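PDB 3DJE: fructosyl amine: oxygen oxidoreductase from Aspergillus fumigatus, which oxidatively deglycates fructosyl amino acids, using a covalently bound FAD and molecular oxygen as the electron acceptor. Local coordinates for residues Gln230-Lys244 and Arg327-Ala341. Numbering follows the deposited sequence.
With FAD (flavin-adenine dinucleotide), chain C; FSA (1-S-(carboxymethyl)-1-thio-beta-D-fructopyranose), chain D.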
loop_
_atom_site.group_PDB
_atom_site.type_symbol
_atom_site.label_atom_id
_atom_site.label_comp_id
_atom_site.label_asym_id
_atom_site.label_seq_id
_atom_site.Cartn_x
_atom_site.Cartn_y
_atom_site.Cartn_z
ATOM N N GLN A 230 -11.471 1.221 14.199
ATOM C CA GLN A 230 -11.121 2.058 13.034
ATOM C C GLN A 230 -10.309 1.342 11.955
ATOM O O GLN A 230 -10.320 1.777 10.799
ATOM C CB GLN A 230 -10.385 3.323 13.455
ATOM C CG GLN A 230 -11.256 4.377 14.109
ATOM C CD GLN A 230 -10.425 5.520 14.625
ATOM O OE1 GLN A 230 -10.185 6.497 13.914
ATOM N NE2 GLN A 230 -9.951 5.397 15.863
ATOM N N LEU A 231 -9.608 0.264 12.313
ATOM C CA LEU A 231 -8.751 -0.418 11.322
ATOM C C LEU A 231 -9.195 -1.848 11.032
ATOM O O LEU A 231 -9.444 -2.608 11.962
ATOM C CB LEU A 231 -7.279 -0.414 11.767
ATOM C CG LEU A 231 -6.580 0.931 12.031
ATOM C CD1 LEU A 231 -5.162 0.680 12.552
ATOM C CD2 LEU A 231 -6.543 1.765 10.760
ATOM N N ARG A 232 -9.268 -2.218 9.754
ATOM C CA ARG A 232 -9.497 -3.608 9.363
ATOM C C ARG A 232 -8.273 -4.109 8.599
ATOM O O ARG A 232 -8.135 -3.824 7.397
ATOM C CB ARG A 232 -10.746 -3.753 8.474
ATOM C CG ARG A 232 -11.052 -5.221 8.126
ATOM C CD ARG A 232 -12.151 -5.340 7.054
ATOM N NE ARG A 232 -11.698 -4.842 5.753
ATOM C CZ ARG A 232 -12.490 -4.676 4.694
ATOM N NH1 ARG A 232 -13.795 -4.946 4.789
ATOM N NH2 ARG A 232 -11.993 -4.211 3.543
ATOM N N PRO A 233 -7.379 -4.853 9.276
ATOM C CA PRO A 233 -6.282 -5.492 8.546
ATOM C C PRO A 233 -6.827 -6.401 7.449
ATOM O O PRO A 233 -7.683 -7.257 7.716
ATOM C CB PRO A 233 -5.550 -6.286 9.630
ATOM C CG PRO A 233 -5.830 -5.540 10.877
ATOM C CD PRO A 233 -7.280 -5.111 10.723
ATOM N N THR A 234 -6.344 -6.195 6.220
ATOM C CA THR A 234 -6.863 -6.897 5.040
ATOM C C THR A 234 -5.706 -7.168 4.083
ATOM O O THR A 234 -4.746 -6.384 4.012
ATOM C CB THR A 234 -7.971 -6.071 4.350
ATOM O OG1 THR A 234 -8.872 -5.570 5.344
ATOM C CG2 THR A 234 -8.760 -6.940 3.369
ATOM N N ALA A 235 -5.795 -8.280 3.364
ATOM C CA ALA A 235 -4.688 -8.718 2.535
ATOM C C ALA A 235 -5.070 -8.925 1.078
ATOM O O ALA A 235 -6.196 -9.346 0.767
ATOM C CB ALA A 235 -4.095 -9.989 3.100
ATOM N N TRP A 236 -4.092 -8.671 0.208
ATOM C CA TRP A 236 -4.200 -8.915 -1.222
ATOM C C TRP A 236 -3.088 -9.867 -1.654
ATOM O O TRP A 236 -2.206 -10.227 -0.855
ATOM C CB TRP A 236 -4.245 -7.591 -2.023
ATOM C CG TRP A 236 -5.593 -6.955 -1.821
ATOM C CD1 TRP A 236 -6.708 -7.139 -2.600
ATOM C CD2 TRP A 236 -6.000 -6.119 -0.724
ATOM N NE1 TRP A 236 -7.779 -6.461 -2.063
ATOM C CE2 TRP A 236 -7.373 -5.821 -0.918
ATOM C CE3 TRP A 236 -5.333 -5.567 0.387
ATOM C CZ2 TRP A 236 -8.096 -5.012 -0.031
ATOM C CZ3 TRP A 236 -6.057 -4.750 1.270
ATOM C CH2 TRP A 236 -7.432 -4.481 1.044
ATOM N N THR A 237 -3.165 -10.282 -2.915
ATOM C CA THR A 237 -2.396 -11.375 -3.445
ATOM C C THR A 237 -1.610 -10.907 -4.669
ATOM O O THR A 237 -2.096 -10.105 -5.468
ATOM C CB THR A 237 -3.343 -12.559 -3.817
ATOM O OG1 THR A 237 -4.566 -12.039 -4.365
ATOM C CG2 THR A 237 -3.684 -13.344 -2.571
ATOM N N LEU A 238 -0.379 -11.389 -4.795
ATOM C CA LEU A 238 0.468 -11.045 -5.934
ATOM C C LEU A 238 1.339 -12.233 -6.339
ATOM O O LEU A 238 1.711 -13.071 -5.495
ATOM C CB LEU A 238 1.346 -9.818 -5.609
ATOM C CG LEU A 238 2.507 -9.992 -4.613
ATOM C CD1 LEU A 238 3.817 -10.428 -5.267
ATOM C CD2 LEU A 238 2.723 -8.696 -3.798
ATOM N N VAL A 239 1.656 -12.291 -7.630
ATOM C CA VAL A 239 2.582 -13.289 -8.169
ATOM C C VAL A 239 3.546 -12.613 -9.143
ATOM O O VAL A 239 3.261 -11.520 -9.630
ATOM C CB VAL A 239 1.845 -14.463 -8.912
ATOM C CG1 VAL A 239 0.786 -15.087 -8.024
ATOM C CG2 VAL A 239 1.250 -13.994 -10.253
ATOM N N HIS A 240 4.673 -13.268 -9.409
ATOM C CA HIS A 240 5.564 -12.912 -10.518
ATOM C C HIS A 240 5.623 -14.069 -11.524
ATOM O O HIS A 240 5.602 -15.240 -11.130
ATOM C CB HIS A 240 6.989 -12.696 -10.014
ATOM C CG HIS A 240 7.160 -11.527 -9.086
ATOM N ND1 HIS A 240 8.404 -11.073 -8.702
ATOM C CD2 HIS A 240 6.258 -10.708 -8.488
ATOM C CE1 HIS A 240 8.261 -10.041 -7.883
ATOM N NE2 HIS A 240 6.970 -9.791 -7.748
ATOM N N ILE A 241 5.736 -13.719 -12.798
ATOM C CA ILE A 241 6.116 -14.658 -13.862
ATOM C C ILE A 241 7.438 -14.190 -14.487
ATOM O O ILE A 241 7.547 -13.040 -14.901
ATOM C CB ILE A 241 5.000 -14.769 -14.924
ATOM C CG1 ILE A 241 3.814 -15.517 -14.320
ATOM C CG2 ILE A 241 5.496 -15.478 -16.221
ATOM C CD1 ILE A 241 2.562 -15.516 -15.186
ATOM N N ALA A 242 8.434 -15.080 -14.532
ATOM C CA ALA A 242 9.743 -14.747 -15.113
ATOM C C ALA A 242 9.771 -14.978 -16.616
ATOM O O ALA A 242 9.591 -16.112 -17.083
ATOM C CB ALA A 242 10.859 -15.545 -14.448
ATOM N N LEU A 243 9.994 -13.911 -17.365
ATOM C CA LEU A 243 10.149 -14.018 -18.813
ATOM C C LEU A 243 11.545 -14.526 -19.145
ATOM O O LEU A 243 12.512 -14.202 -18.450
ATOM C CB LEU A 243 9.910 -12.664 -19.477
ATOM C CG LEU A 243 8.534 -12.005 -19.342
ATOM C CD1 LEU A 243 8.567 -10.624 -19.946
ATOM C CD2 LEU A 243 7.462 -12.857 -20.007
ATOM N N LYS A 244 11.646 -15.332 -20.203
ATOM C CA LYS A 244 12.938 -15.776 -20.716
ATOM C C LYS A 244 13.711 -14.571 -21.255
ATOM O O LYS A 244 13.099 -13.630 -21.755
ATOM C CB LYS A 244 12.738 -16.811 -21.828
ATOM C CG LYS A 244 12.000 -18.065 -21.381
ATOM C CD LYS A 244 11.959 -19.111 -22.492
ATOM C CE LYS A 244 10.720 -19.999 -22.383
ATOM N NZ LYS A 244 9.452 -19.244 -22.639
ATOM N N ARG A 327 2.123 -20.322 -17.540
ATOM C CA ARG A 327 3.486 -20.249 -17.017
ATOM C C ARG A 327 3.528 -20.456 -15.500
ATOM O O ARG A 327 2.677 -19.932 -14.772
ATOM C CB ARG A 327 4.125 -18.898 -17.357
ATOM C CG ARG A 327 4.247 -18.592 -18.834
ATOM C CD ARG A 327 5.381 -19.337 -19.504
ATOM N NE ARG A 327 5.557 -18.848 -20.874
ATOM C CZ ARG A 327 6.418 -17.904 -21.244
ATOM N NH1 ARG A 327 7.222 -17.331 -20.359
ATOM N NH2 ARG A 327 6.480 -17.536 -22.516
ATOM N N PRO A 328 4.528 -21.215 -15.014
ATOM C CA PRO A 328 4.671 -21.328 -13.567
ATOM C C PRO A 328 5.013 -19.973 -12.960
ATOM O O PRO A 328 5.694 -19.162 -13.601
ATOM C CB PRO A 328 5.860 -22.282 -13.403
ATOM C CG PRO A 328 6.627 -22.161 -14.669
ATOM C CD PRO A 328 5.561 -21.991 -15.728
ATOM N N PHE A 329 4.527 -19.732 -11.747
ATOM C CA PHE A 329 4.905 -18.523 -10.998
ATOM C C PHE A 329 6.320 -18.658 -10.447
ATOM O O PHE A 329 6.710 -19.735 -9.986
ATOM C CB PHE A 329 3.943 -18.278 -9.840
ATOM C CG PHE A 329 2.501 -18.139 -10.247
ATOM C CD1 PHE A 329 2.144 -17.587 -11.479
ATOM C CD2 PHE A 329 1.491 -18.519 -9.367
ATOM C CE1 PHE A 329 0.802 -17.446 -11.840
ATOM C CE2 PHE A 329 0.146 -18.373 -9.711
ATOM C CZ PHE A 329 -0.202 -17.841 -10.949
ATOM N N SER A 330 7.081 -17.565 -10.481
ATOM C CA SER A 330 8.442 -17.571 -9.928
ATOM C C SER A 330 8.467 -17.062 -8.482
ATOM O O SER A 330 9.458 -17.252 -7.769
ATOM C CB SER A 330 9.365 -16.710 -10.777
ATOM O OG SER A 330 8.863 -15.388 -10.827
ATOM N N PHE A 331 7.385 -16.390 -8.076
ATOM C CA PHE A 331 7.248 -15.823 -6.735
ATOM C C PHE A 331 5.767 -15.565 -6.482
ATOM O O PHE A 331 5.020 -15.258 -7.412
ATOM C CB PHE A 331 8.056 -14.515 -6.618
ATOM C CG PHE A 331 7.947 -13.846 -5.262
ATOM C CD1 PHE A 331 8.552 -14.408 -4.146
ATOM C CD2 PHE A 331 7.232 -12.655 -5.113
ATOM C CE1 PHE A 331 8.452 -13.803 -2.875
ATOM C CE2 PHE A 331 7.119 -12.046 -3.864
ATOM C CZ PHE A 331 7.726 -12.616 -2.742
ATOM N N ALA A 332 5.359 -15.700 -5.224
ATOM C CA ALA A 332 3.991 -15.389 -4.800
ATOM C C ALA A 332 3.953 -15.019 -3.331
ATOM O O ALA A 332 4.659 -15.620 -2.510
ATOM C CB ALA A 332 3.059 -16.580 -5.057
ATOM N N ARG A 333 3.116 -14.045 -2.986
ATOM C CA ARG A 333 2.895 -13.731 -1.580
ATOM C C ARG A 333 1.585 -13.020 -1.319
ATOM O O ARG A 333 0.978 -12.440 -2.223
ATOM C CB ARG A 333 4.041 -12.896 -0.994
ATOM C CG ARG A 333 3.981 -11.391 -1.286
ATOM C CD ARG A 333 4.988 -10.750 -0.376
ATOM N NE ARG A 333 5.206 -9.306 -0.550
ATOM C CZ ARG A 333 4.853 -8.396 0.358
ATOM N NH1 ARG A 333 5.156 -7.122 0.167
ATOM N NH2 ARG A 333 4.204 -8.760 1.463
ATOM N N ILE A 334 1.171 -13.069 -0.061
ATOM C CA ILE A 334 0.112 -12.178 0.418
ATOM C C ILE A 334 0.740 -10.875 0.962
ATOM O O ILE A 334 1.905 -10.849 1.404
ATOM C CB ILE A 334 -0.806 -12.865 1.442
ATOM C CG1 ILE A 334 -0.053 -13.182 2.741
ATOM C CG2 ILE A 334 -1.408 -14.167 0.809
ATOM C CD1 ILE A 334 -0.952 -13.765 3.854
ATOM N N CYS A 335 -0.046 -9.808 0.909
ATOM C CA CYS A 335 0.426 -8.467 1.184
ATOM C C CYS A 335 -0.676 -7.756 1.968
ATOM O O CYS A 335 -1.832 -7.728 1.522
ATOM C CB CYS A 335 0.648 -7.795 -0.177
ATOM S SG CYS A 335 0.939 -6.026 -0.169
ATOM N N TRP A 336 -0.326 -7.205 3.137
ATOM C CA TRP A 336 -1.320 -6.689 4.081
ATOM C C TRP A 336 -1.329 -5.182 4.196
ATOM O O TRP A 336 -0.269 -4.550 4.196
ATOM C CB TRP A 336 -1.033 -7.208 5.485
ATOM C CG TRP A 336 -1.328 -8.665 5.694
ATOM C CD1 TRP A 336 -0.485 -9.705 5.475
ATOM C CD2 TRP A 336 -2.547 -9.220 6.191
ATOM N NE1 TRP A 336 -1.105 -10.895 5.801
ATOM C CE2 TRP A 336 -2.374 -10.623 6.239
ATOM C CE3 TRP A 336 -3.781 -8.666 6.594
ATOM C CZ2 TRP A 336 -3.384 -11.493 6.686
ATOM C CZ3 TRP A 336 -4.792 -9.534 7.033
ATOM C CH2 TRP A 336 -4.581 -10.937 7.065
ATOM N N CYS A 337 -2.529 -4.622 4.335
ATOM C CA CYS A 337 -2.677 -3.219 4.736
ATOM C C CYS A 337 -3.835 -3.163 5.726
ATOM O O CYS A 337 -4.239 -4.201 6.285
ATOM C CB CYS A 337 -2.879 -2.312 3.515
ATOM S SG CYS A 337 -2.636 -0.516 3.821
ATOM N N ALA A 338 -4.366 -1.971 5.962
ATOM C CA ALA A 338 -5.503 -1.840 6.878
ATOM C C ALA A 338 -6.428 -0.731 6.461
ATOM O O ALA A 338 -5.995 0.411 6.275
ATOM C CB ALA A 338 -5.035 -1.648 8.315
ATOM N N ASP A 339 -7.707 -1.075 6.320
ATOM C CA ASP A 339 -8.716 -0.155 5.797
ATOM C C ASP A 339 -9.463 0.525 6.932
ATOM O O ASP A 339 -9.926 -0.138 7.885
ATOM C CB ASP A 339 -9.771 -0.905 4.981
ATOM C CG ASP A 339 -9.271 -1.385 3.637
ATOM O OD1 ASP A 339 -8.567 -0.628 2.937
ATOM O OD2 ASP A 339 -9.653 -2.509 3.277
ATOM N N THR A 340 -9.592 1.841 6.832
ATOM C CA THR A 340 -10.535 2.579 7.668
ATOM C C THR A 340 -11.944 2.391 7.078
ATOM O O THR A 340 -12.093 1.859 5.974
ATOM C CB THR A 340 -10.183 4.067 7.750
ATOM O OG1 THR A 340 -10.151 4.596 6.421
ATOM C CG2 THR A 340 -8.800 4.291 8.443
ATOM N N ALA A 341 -12.976 2.829 7.808
ATOM C CA ALA A 341 -14.366 2.584 7.397
ATOM C C ALA A 341 -14.759 3.254 6.080
ATOM O O ALA A 341 -15.720 2.832 5.432
ATOM C CB ALA A 341 -15.345 2.995 8.519
HETATM P PA FAD C . 3.843 -1.218 5.732
HETATM O O1A FAD C . 4.656 -0.636 4.658
HETATM O O2A FAD C . 3.288 -2.593 5.543
HETATM O O5B FAD C . 4.761 -1.130 7.017
HETATM C C5B FAD C . 4.394 -1.702 8.275
HETATM C C4B FAD C . 5.700 -1.971 9.035
HETATM O O4B FAD C . 5.255 -2.321 10.359
HETATM C C3B FAD C . 6.366 -3.228 8.430
HETATM O O3B FAD C . 7.687 -2.933 7.947
HETATM C C2B FAD C . 6.395 -4.182 9.635
HETATM O O2B FAD C . 7.625 -4.970 9.694
HETATM C C1B FAD C . 6.226 -3.203 10.831
HETATM N N9A FAD C . 5.871 -4.008 12.039
HETATM C C8A FAD C . 5.036 -5.065 12.132
HETATM N N7A FAD C . 5.055 -5.527 13.400
HETATM C C5A FAD C . 5.904 -4.761 14.100
HETATM C C6A FAD C . 6.343 -4.764 15.428
HETATM N N6A FAD C . 5.888 -5.701 16.293
HETATM N N1A FAD C . 7.229 -3.827 15.821
HETATM C C2A FAD C . 7.692 -2.904 14.970
HETATM N N3A FAD C . 7.297 -2.875 13.692
HETATM C C4A FAD C . 6.408 -3.794 13.244
HETATM N N1 FAD C . -0.485 1.479 -2.900
HETATM C C2 FAD C . -0.285 2.373 -3.950
HETATM O O2 FAD C . -0.173 3.585 -3.753
HETATM N N3 FAD C . -0.220 1.879 -5.253
HETATM C C4 FAD C . -0.360 0.523 -5.532
HETATM O O4 FAD C . -0.292 0.120 -6.700
HETATM C C4X FAD C . -0.579 -0.363 -4.466
HETATM N N5 FAD C . -0.741 -1.726 -4.710
HETATM C C5X FAD C . -0.780 -2.612 -3.637
HETATM C C6 FAD C . -0.728 -3.978 -3.901
HETATM C C7 FAD C . -0.719 -4.891 -2.854
HETATM C C7M FAD C . -0.685 -6.385 -3.206
HETATM C C8 FAD C . -0.733 -4.444 -1.534
HETATM C C8M FAD C . -0.644 -5.461 -0.372
HETATM C C9 FAD C . -0.768 -3.066 -1.274
HETATM C C9A FAD C . -0.779 -2.141 -2.326
HETATM N N10 FAD C . -0.827 -0.752 -2.098
HETATM C C10 FAD C . -0.637 0.127 -3.163
HETATM C "C1'" FAD C . -1.054 -0.224 -0.746
HETATM C "C2'" FAD C . 0.283 0.124 -0.090
HETATM O "O2'" FAD C . 1.249 -0.913 -0.369
HETATM C "C3'" FAD C . 0.079 0.274 1.414
HETATM O "O3'" FAD C . -1.076 1.105 1.654
HETATM C "C4'" FAD C . 1.279 0.940 2.098
HETATM O "O4'" FAD C . 2.516 0.381 1.659
HETATM C "C5'" FAD C . 1.151 0.750 3.614
HETATM O "O5'" FAD C . 2.238 1.417 4.276
HETATM P P FAD C . 2.394 1.312 5.868
HETATM O O1P FAD C . 1.105 1.711 6.509
HETATM O O2P FAD C . 3.647 2.023 6.195
HETATM O O3P FAD C . 2.625 -0.253 6.156
HETATM O OAB FSA D . -3.676 3.024 -5.438
HETATM C CAL FSA D . -3.602 2.509 -6.575
HETATM O OAA FSA D . -3.586 3.204 -7.623
HETATM C CAH FSA D . -3.553 1.003 -6.744
HETATM S SAK FSA D . -3.760 0.145 -5.216
HETATM C C1 FSA D . -3.721 -1.478 -5.926
HETATM C C2 FSA D . -4.388 -2.502 -4.996
HETATM O O2 FSA D . -3.950 -3.826 -5.342
HETATM C C3 FSA D . -5.915 -2.434 -5.103
HETATM O O3 FSA D . -6.337 -2.838 -6.415
HETATM C C4 FSA D . -6.605 -3.263 -4.015
HETATM O O4 FSA D . -8.020 -3.011 -4.044
HETATM C C5 FSA D . -6.080 -2.919 -2.618
HETATM O O5 FSA D . -6.506 -1.615 -2.215
HETATM C C6 FSA D . -4.562 -3.015 -2.610
HETATM O O6 FSA D . -4.021 -2.167 -3.639
HETATM O O HOH W 1 -12.249 3.818 10.467
HETATM O O HOH W 2 8.057 -17.906 -14.094
HETATM O O HOH W 3 8.019 -18.152 -17.351
#
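Trp236 and Cys335 face each other as an antiparallel hydrogen-bonded pair, and their side chains leave the same face of the sheet to meet flavin and ligand. Strands 232-242 and 331-339 thereby illustrate how a beta ladder can form one wall of an active site.

The CB of Trp236 lies 3.9 Å from FAD C7M. Chi1 of -73° sets CG anti to the carbonyl carbon, and chi2 near -91° turns a flat face of the indole to the pyranose ring of FSA, whose C5 comes within 3.6 Å of CE2. CG, CD2 and CE3 meet C5 and C6 of FSA, CD1 and NE1 lie nearest its C4, and CZ2 meets C5. NE1 hydrogen-bonds to His281, and CH2, at the far edge, reaches Asp339 OD2 in the ring plane at 3.7 Å.

That same OD2 accepts a hydrogen bond, part of a salt bridge, from Arg232 NH2 2.9 Å away, on the anti side and somewhat out of the carboxylate plane; a second salt bridge joins it to NH1 of Arg411, which also binds FSA. Arg232 is itself fixed, NE hydrogen-bonding to Thr234 OG1 while NH1 reaches the carbonyls of Trp405 and Asp407.

Across from Trp236, Cys335 SG is bonded covalently to FAD C8M at 1.7 Å. On the reverse face, Ala235 CB covers the Trp336 ring.

The thioether tethers the flavin to one strand while the indole of its neighbour supports the sugar, so the pairing of the two backbones probably helps to set how cofactor and ligand are placed; the two arginines probably stabilise the buried carboxylate as an anion.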